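Local coordinates for protein Phenylalanine/tyrosine ammonia-lyase (PDB 1Y2M) that catalyses the non-oxidative deamination of L-phenylalanine and L-tyrosine to trans-cinnamate and p-coumarate, releasing ammonium at the start of phenylpropanoid metabolism, at residues B[282-286]-B[513-517]; B[381-386]-B[420-425]. One frame throughout, in Å; residues are numbered along the deposited sequence.

Interaction 1 of 2, residues B[282-286]-B[513-517]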
ATOM      1  N   ALA B 282       2.806 -16.172 -15.382  1.00  9.57           N
ATOM      2  CA  ALA B 282       2.649 -15.970 -13.941  1.00  9.75           C
ATOM      3  C   ALA B 282       1.461 -16.745 -13.372  1.00  9.24           C
ATOM      4  O   ALA B 282       1.533 -17.346 -12.285  1.00  9.64           O
ATOM      5  CB  ALA B 282       2.567 -14.507 -13.629  1.00 11.19           C
ATOM      6  N   LEU B 283       0.366 -16.785 -14.123  1.00  6.94           N
ATOM      7  CA  LEU B 283      -0.786 -17.545 -13.661  1.00  9.16           C
ATOM      8  C   LEU B 283      -0.519 -19.039 -13.651  1.00 10.30           C
ATOM      9  O   LEU B 283      -0.856 -19.739 -12.691  1.00 10.40           O
ATOM     10  CB  LEU B 283      -1.993 -17.256 -14.534  1.00  6.79           C
ATOM     11  CG  LEU B 283      -3.255 -18.001 -14.059  1.00  8.22           C
ATOM     12  CD1 LEU B 283      -3.630 -17.655 -12.630  1.00 12.75           C
ATOM     13  CD2 LEU B 283      -4.421 -17.675 -14.978  1.00 10.72           C
ATOM     14  N   HIS B 284       0.114 -19.534 -14.721  1.00  9.83           N
ATOM     15  CA  HIS B 284       0.573 -20.924 -14.742  1.00  9.54           C
ATOM     16  C   HIS B 284       1.370 -21.272 -13.481  1.00  8.79           C
ATOM     17  O   HIS B 284       1.074 -22.272 -12.793  1.00 10.53           O
ATOM     18  CB  HIS B 284       1.405 -21.148 -16.008  1.00  7.48           C
ATOM     19  CG  HIS B 284       2.148 -22.442 -16.068  1.00  8.91           C
ATOM     20  ND1 HIS B 284       3.332 -22.651 -15.395  1.00 12.10           N
ATOM     21  CD2 HIS B 284       1.928 -23.560 -16.813  1.00 13.90           C
ATOM     22  CE1 HIS B 284       3.780 -23.870 -15.698  1.00 10.92           C
ATOM     23  NE2 HIS B 284       2.954 -24.437 -16.551  1.00 13.62           N
ATOM     24  N   ASP B 285       2.308 -20.411 -13.126  1.00  9.13           N
ATOM     25  CA  ASP B 285       3.173 -20.732 -12.000  1.00  9.25           C
ATOM     26  C   ASP B 285       2.405 -20.664 -10.686  1.00 11.05           C
ATOM     27  O   ASP B 285       2.615 -21.481  -9.788  1.00 11.12           O
ATOM     28  CB  ASP B 285       4.392 -19.805 -12.027  1.00  9.07           C
ATOM     29  CG  ASP B 285       5.361 -20.105 -13.167  1.00 14.50           C
ATOM     30  OD1 ASP B 285       5.281 -21.159 -13.825  1.00 10.78           O
ATOM     31  OD2 ASP B 285       6.252 -19.265 -13.368  1.00 14.56           O
ATOM     32  N   ALA B 286       1.494 -19.696 -10.599  1.00  9.40           N
ATOM     33  CA  ALA B 286       0.663 -19.512  -9.404  1.00 10.12           C
ATOM     34  C   ALA B 286      -0.202 -20.715  -9.191  1.00  9.44           C
ATOM     35  O   ALA B 286      -0.425 -21.134  -8.065  1.00 10.48           O
ATOM     36  CB  ALA B 286      -0.171 -18.253  -9.517  1.00 10.02           C
ATOM     37  N   THR B 513       3.747  -9.581  -9.883  1.00  9.23           N
ATOM     38  CA  THR B 513       3.191 -10.904  -9.541  1.00  7.38           C
ATOM     39  C   THR B 513       4.234 -12.014  -9.832  1.00  8.30           C
ATOM     40  O   THR B 513       4.272 -12.991  -9.110  1.00  8.86           O
ATOM     41  CB  THR B 513       1.894 -11.126 -10.328  1.00  6.10           C
ATOM     42  OG1 THR B 513       1.017 -10.035 -10.023  1.00  7.52           O
ATOM     43  CG2 THR B 513       1.286 -12.497 -10.001  1.00  7.57           C
ATOM     44  N   THR B 514       5.069 -11.877 -10.894  1.00  7.37           N
ATOM     45  CA  THR B 514       6.123 -12.824 -11.200  1.00  7.84           C
ATOM     46  C   THR B 514       7.116 -12.850 -10.064  1.00  9.11           C
ATOM     47  O   THR B 514       7.590 -13.933  -9.686  1.00  8.99           O
ATOM     48  CB  THR B 514       6.782 -12.432 -12.529  1.00  8.95           C
ATOM     49  OG1 THR B 514       5.812 -12.500 -13.598  1.00  6.99           O
ATOM     50  CG2 THR B 514       7.922 -13.335 -12.825  1.00 11.61           C
ATOM     51  N   GLU B 515       7.420 -11.681  -9.470  1.00  8.34           N
ATOM     52  CA  GLU B 515       8.341 -11.637  -8.336  1.00 10.35           C
ATOM     53  C   GLU B 515       7.682 -12.316  -7.128  1.00  9.24           C
ATOM     54  O   GLU B 515       8.353 -13.064  -6.393  1.00 10.00           O
ATOM     55  CB  GLU B 515       8.731 -10.211  -8.000  1.00 11.29           C
ATOM     56  CG  GLU B 515       9.831 -10.185  -6.929  1.00 10.12           C
ATOM     57  CD  GLU B 515      10.464  -8.831  -6.638  1.00 17.09           C
ATOM     58  OE1 GLU B 515      10.162  -7.805  -7.326  1.00 15.05           O
ATOM     59  OE2 GLU B 515      11.300  -8.789  -5.690  1.00 13.84           O
ATOM     60  N   SER B 516       6.379 -12.094  -6.913  1.00  9.41           N
ATOM     61  CA  SER B 516       5.707 -12.789  -5.819  1.00  8.22           C
ATOM     62  C   SER B 516       5.729 -14.303  -6.028  1.00  8.56           C
ATOM     63  O   SER B 516       5.936 -15.062  -5.075  1.00  9.04           O
ATOM     64  CB  SER B 516       4.271 -12.334  -5.645  1.00  9.78           C
ATOM     65  OG  SER B 516       4.268 -10.991  -5.187  1.00  9.44           O
ATOM     66  N   ASN B 517       5.606 -14.773  -7.275  1.00  8.97           N
ATOM     67  CA  ASN B 517       5.766 -16.207  -7.534  1.00  7.80           C
ATOM     68  C   ASN B 517       7.111 -16.690  -7.061  1.00  7.32           C
ATOM     69  O   ASN B 517       7.217 -17.762  -6.451  1.00  9.71           O
ATOM     70  CB  ASN B 517       5.582 -16.647  -9.000  1.00  9.52           C
ATOM     71  CG  ASN B 517       4.151 -16.688  -9.444  1.00 11.85           C
ATOM     72  OD1 ASN B 517       3.259 -16.970  -8.655  1.00  9.94           O
ATOM     73  ND2 ASN B 517       3.928 -16.506 -10.768  1.00  8.16           N
TER
HETATM   74  O   HOH W   1       5.962 -16.408 -13.006  1.00 11.27           O
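Two long helices of the central bundle characteristic of the PAL/histidase family, 273-303 and 506-560, meet here near-parallel: the segment axes cross at 28° and approach to 9.6 Å. The first side chain to face the partner is A282, whose small methyl lets its CA come within 5.4 Å of T514 CA. Its CB lies 3.8 Å from T514 OG1 and 4.3 Å from T513 CG2; both threonine hydroxyls are engaged elsewhere, that of T514 with the carbonyl of A510 and that of T513 with M422. L283 has its CA-to-CB bond away from the partner, and its side chain packs on helix 368-391; H284 starts out sideways and makes no contact with 513-517, but its ND1 donates to OD1 of D285 (2.9 Å), a carboxylate also salt-bridged to R77. D285 turns its CB toward helix 506-560, 3.6 Å from N517 ND2, and a water bridges the pair, donating to D285 OD2 (2.9 Å) and accepting from N517 ND2 (3.0 Å). At A286 a second small residue leaves room for the amide, with A286 CA 3.7 Å from N517 OD1. Asparagine suits this buried place because its short amide can donate to a backbone carbonyl of the facing helix: N517 ND2 donates to A282 O at 3.0 Å, so A282 O accepts two hydrogen bonds, this one and the helical one from A286 N at 2.9 Å.

Interaction 2 of 2, residues B[381-386]-B[420-425]; sequences HAHAVL and NTMEKT
Both segments are regular α-helix, 381-386 from helix 368-391 and 420-425 from helix 416-443, and they run antiparallel, their axes 9.7 Å apart at closest approach with a signed crossing angle of -161°. A382 lies opposite T421, CA atoms 5.0 Å apart. Van der Waals contacts fill the middle. A382 CB sits 3.7 Å from T421 CB, since alanine leaves space for the branched threonine. V385 (chi1 t) places CG1 3.7 Å from T421 CG2, while L386 (m, t) brings CD2 to 3.8 Å from T421 OG1 and CD1 to 4.4 Å from CE of M422, a selenomethionine. In rotamer p, T421 directs its hydroxyl back to the carbonyl of V418 and offers its methyl to V385. This is antiparallel helix pairing in the mostly helical core of the aromatic amino acid lyase fold, at the interface with the third subunit. Hydrogen bonding between the segments passes through water: one molecule lies 2.8 Å from H381 ND1 (chi1 t), donates to N420 OD1 (chi1 t; 2.9 Å) and accepts from K424 NZ (3.1 Å), whose m, t, p, m chain also puts NZ 3.8 Å from A382 CB. K424 NZ also donates to the carbonyl of D378 of its own chain; H381 NE2 is hydrogen-bonded to S377 OG, and N420 ND2 to D378 OD2, of the third subunit. T425 (chi1 m) donates from OG1 to T421 O at 2.7 Å.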
ATOM      1  N   HIS B 381     -10.937 -17.786 -12.004  1.00  8.21           N
ATOM      2  CA  HIS B 381     -11.475 -16.628 -12.728  1.00  9.10           C
ATOM      3  C   HIS B 381     -10.425 -15.994 -13.644  1.00  8.99           C
ATOM      4  O   HIS B 381     -10.653 -15.792 -14.869  1.00  8.97           O
ATOM      5  CB  HIS B 381     -11.968 -15.593 -11.705  1.00  9.00           C
ATOM      6  CG  HIS B 381     -12.686 -14.432 -12.315  1.00  8.14           C
ATOM      7  ND1 HIS B 381     -12.023 -13.339 -12.834  1.00 16.20           N
ATOM      8  CD2 HIS B 381     -14.010 -14.164 -12.437  1.00  9.74           C
ATOM      9  CE1 HIS B 381     -12.921 -12.457 -13.265  1.00 10.24           C
ATOM     10  NE2 HIS B 381     -14.119 -12.930 -13.042  1.00  9.73           N
ATOM     11  N   ALA B 382      -9.243 -15.755 -13.099  1.00  7.18           N
ATOM     12  CA  ALA B 382      -8.165 -15.211 -13.897  1.00  6.37           C
ATOM     13  C   ALA B 382      -7.870 -16.081 -15.118  1.00  8.19           C
ATOM     14  O   ALA B 382      -7.614 -15.576 -16.233  1.00  9.48           O
ATOM     15  CB  ALA B 382      -6.929 -15.065 -13.093  1.00  7.94           C
ATOM     16  N   HIS B 383      -7.928 -17.394 -14.926  1.00  8.54           N
ATOM     17  CA  HIS B 383      -7.676 -18.314 -16.034  1.00  4.73           C
ATOM     18  C   HIS B 383      -8.737 -18.056 -17.136  1.00  7.02           C
ATOM     19  O   HIS B 383      -8.444 -18.055 -18.350  1.00  9.27           O
ATOM     20  CB  HIS B 383      -7.798 -19.770 -15.556  1.00  6.56           C
ATOM     21  CG  HIS B 383      -7.059 -20.713 -16.422  1.00  9.44           C
ATOM     22  ND1 HIS B 383      -5.775 -21.109 -16.130  1.00 11.96           N
ATOM     23  CD2 HIS B 383      -7.396 -21.319 -17.581  1.00 10.87           C
ATOM     24  CE1 HIS B 383      -5.360 -21.937 -17.073  1.00 14.69           C
ATOM     25  NE2 HIS B 383      -6.323 -22.079 -17.965  1.00 16.66           N
ATOM     26  N   ALA B 384      -9.997 -17.895 -16.743  1.00  9.06           N
ATOM     27  CA  ALA B 384     -11.026 -17.642 -17.751  1.00  9.53           C
ATOM     28  C   ALA B 384     -10.752 -16.335 -18.494  1.00  9.57           C
ATOM     29  O   ALA B 384     -10.868 -16.276 -19.725  1.00  8.70           O
ATOM     30  CB  ALA B 384     -12.363 -17.609 -17.109  1.00  8.88           C
ATOM     31  N   VAL B 385     -10.352 -15.300 -17.758  1.00  8.34           N
ATOM     32  CA  VAL B 385     -10.078 -13.971 -18.367  1.00  9.16           C
ATOM     33  C   VAL B 385      -8.901 -14.062 -19.353  1.00  9.47           C
ATOM     34  O   VAL B 385      -8.959 -13.593 -20.522  1.00  8.07           O
ATOM     35  CB  VAL B 385      -9.857 -12.911 -17.265  1.00  8.54           C
ATOM     36  CG1 VAL B 385      -9.394 -11.615 -17.863  1.00 13.91           C
ATOM     37  CG2 VAL B 385     -11.092 -12.769 -16.421  1.00 10.68           C
ATOM     38  N   LEU B 386      -7.779 -14.603 -18.890  1.00  8.11           N
ATOM     39  CA  LEU B 386      -6.564 -14.631 -19.700  1.00  9.67           C
ATOM     40  C   LEU B 386      -6.742 -15.570 -20.883  1.00  8.94           C
ATOM     41  O   LEU B 386      -6.142 -15.347 -21.939  1.00 11.18           O
ATOM     42  CB  LEU B 386      -5.359 -15.059 -18.872  1.00 10.22           C
ATOM     43  CG  LEU B 386      -4.786 -14.055 -17.891  1.00 11.79           C
ATOM     44  CD1 LEU B 386      -3.514 -14.569 -17.239  1.00 11.93           C
ATOM     45  CD2 LEU B 386      -4.508 -12.737 -18.621  1.00 12.99           C
ATOM     46  N   ASN B 420      -6.070  -6.773 -14.106  1.00 10.66           N
ATOM     47  CA  ASN B 420      -7.004  -7.332 -13.110  1.00 11.33           C
ATOM     48  C   ASN B 420      -6.563  -8.687 -12.608  1.00  8.84           C
ATOM     49  O   ASN B 420      -6.515  -8.939 -11.397  1.00 11.12           O
ATOM     50  CB  ASN B 420      -8.419  -7.419 -13.739  1.00 13.85           C
ATOM     51  CG  ASN B 420      -9.497  -8.127 -12.837  1.00 17.16           C
ATOM     52  OD1 ASN B 420      -9.786  -9.334 -13.030  1.00 24.06           O
ATOM     53  ND2 ASN B 420     -10.150  -7.361 -11.954  1.00 17.27           N
ATOM     54  N   THR B 421      -6.201  -9.566 -13.526  1.00  7.28           N
ATOM     55  CA  THR B 421      -5.790 -10.900 -13.123  1.00  9.41           C
ATOM     56  C   THR B 421      -4.543 -10.854 -12.261  1.00 10.54           C
ATOM     57  O   THR B 421      -4.359 -11.655 -11.317  1.00 10.24           O
ATOM     58  CB  THR B 421      -5.535 -11.853 -14.315  1.00  7.36           C
ATOM     59  OG1 THR B 421      -4.394 -11.466 -15.090  1.00  8.58           O
ATOM     60  CG2 THR B 421      -6.779 -11.885 -15.219  1.00  9.86           C
HETATM   61  N   MSE B 422      -3.661  -9.947 -12.615  1.00  7.64           N
HETATM   62  CA  MSE B 422      -2.350  -9.875 -11.910  1.00  8.35           C
HETATM   63  C   MSE B 422      -2.468  -9.283 -10.499  1.00  7.79           C
HETATM   64  O   MSE B 422      -1.815  -9.726  -9.559  1.00  9.76           O
HETATM   65  CB  MSE B 422      -1.386  -9.108 -12.745  1.00 10.22           C
HETATM   66  CG  MSE B 422      -0.974  -9.860 -13.996  1.00 10.77           C
HETATM   67 SE   MSE B 422      -0.039 -11.566 -13.593  1.00 17.88          SE
HETATM   68  CE  MSE B 422      -1.496 -12.904 -13.681  1.00 11.04           C
ATOM     69  N   GLU B 423      -3.315  -8.261 -10.351  1.00  8.67           N
ATOM     70  CA  GLU B 423      -3.535  -7.622  -9.022  1.00  7.17           C
ATOM     71  C   GLU B 423      -4.073  -8.715  -8.096  1.00  9.63           C
ATOM     72  O   GLU B 423      -3.530  -8.903  -6.983  1.00  9.53           O
ATOM     73  CB  GLU B 423      -4.501  -6.454  -9.116  1.00  9.66           C
ATOM     74  CG  GLU B 423      -4.077  -5.303 -10.012  1.00 11.35           C
ATOM     75  CD  GLU B 423      -2.986  -4.407  -9.442  1.00 12.84           C
ATOM     76  OE1 GLU B 423      -3.356  -3.348  -8.923  1.00 14.50           O
ATOM     77  OE2 GLU B 423      -1.803  -4.700  -9.585  1.00 10.76           O
ATOM     78  N   LYS B 424      -5.126  -9.409  -8.535  1.00 10.96           N
ATOM     79  CA  LYS B 424      -5.779 -10.446  -7.706  1.00 13.79           C
ATOM     80  C   LYS B 424      -4.846 -11.604  -7.403  1.00 10.12           C
ATOM     81  O   LYS B 424      -4.783 -12.134  -6.277  1.00 11.00           O
ATOM     82  CB  LYS B 424      -7.052 -11.008  -8.376  1.00 15.41           C
ATOM     83  CG  LYS B 424      -8.132  -9.994  -8.685  1.00 24.49           C
ATOM     84  CD  LYS B 424      -9.133 -10.505  -9.801  1.00 24.61           C
ATOM     85  CE  LYS B 424      -9.384 -11.997  -9.701  1.00 24.77           C
ATOM     86  NZ  LYS B 424      -8.346 -12.975 -10.251  1.00 25.15           N
ATOM     87  N   THR B 425      -4.081 -12.022  -8.408  1.00  9.03           N
ATOM     88  CA  THR B 425      -3.183 -13.156  -8.186  1.00  9.21           C
ATOM     89  C   THR B 425      -2.104 -12.763  -7.173  1.00 10.27           C
ATOM     90  O   THR B 425      -1.711 -13.598  -6.336  1.00 10.19           O
ATOM     91  CB  THR B 425      -2.609 -13.633  -9.522  1.00  9.20           C
ATOM     92  OG1 THR B 425      -3.689 -14.058 -10.374  1.00  9.28           O
ATOM     93  CG2 THR B 425      -1.556 -14.780  -9.352  1.00 12.86           C
TER
HETATM   94  O   HOH W   2      -9.512 -12.187 -12.960  1.00 12.50           O

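How the interactions relate
Interactions 1 and 2 are neighbouring pairings in one helical bundle, their centres 11 Å apart; 420-425 touches both segments of interaction 1, and 381-386 touches 282-286 through L283. Along the chain, both segments of interaction 2 fall between 282-286 and 513-517. T425 is shared ground: its CG2 lies 3.7 Å from both A286 CB and T513 CG2, so its methyl packs against both helices of interaction 1. A probable hydrogen bond of 2.9 Å joins T513 OG1 to M422 O, and L283 CD2 packs 3.5 Å from H383 CA. Neither contact lies at the annotated active-site residues. Interaction 2 borders the third subunit, while 513-517 reaches the second through E515.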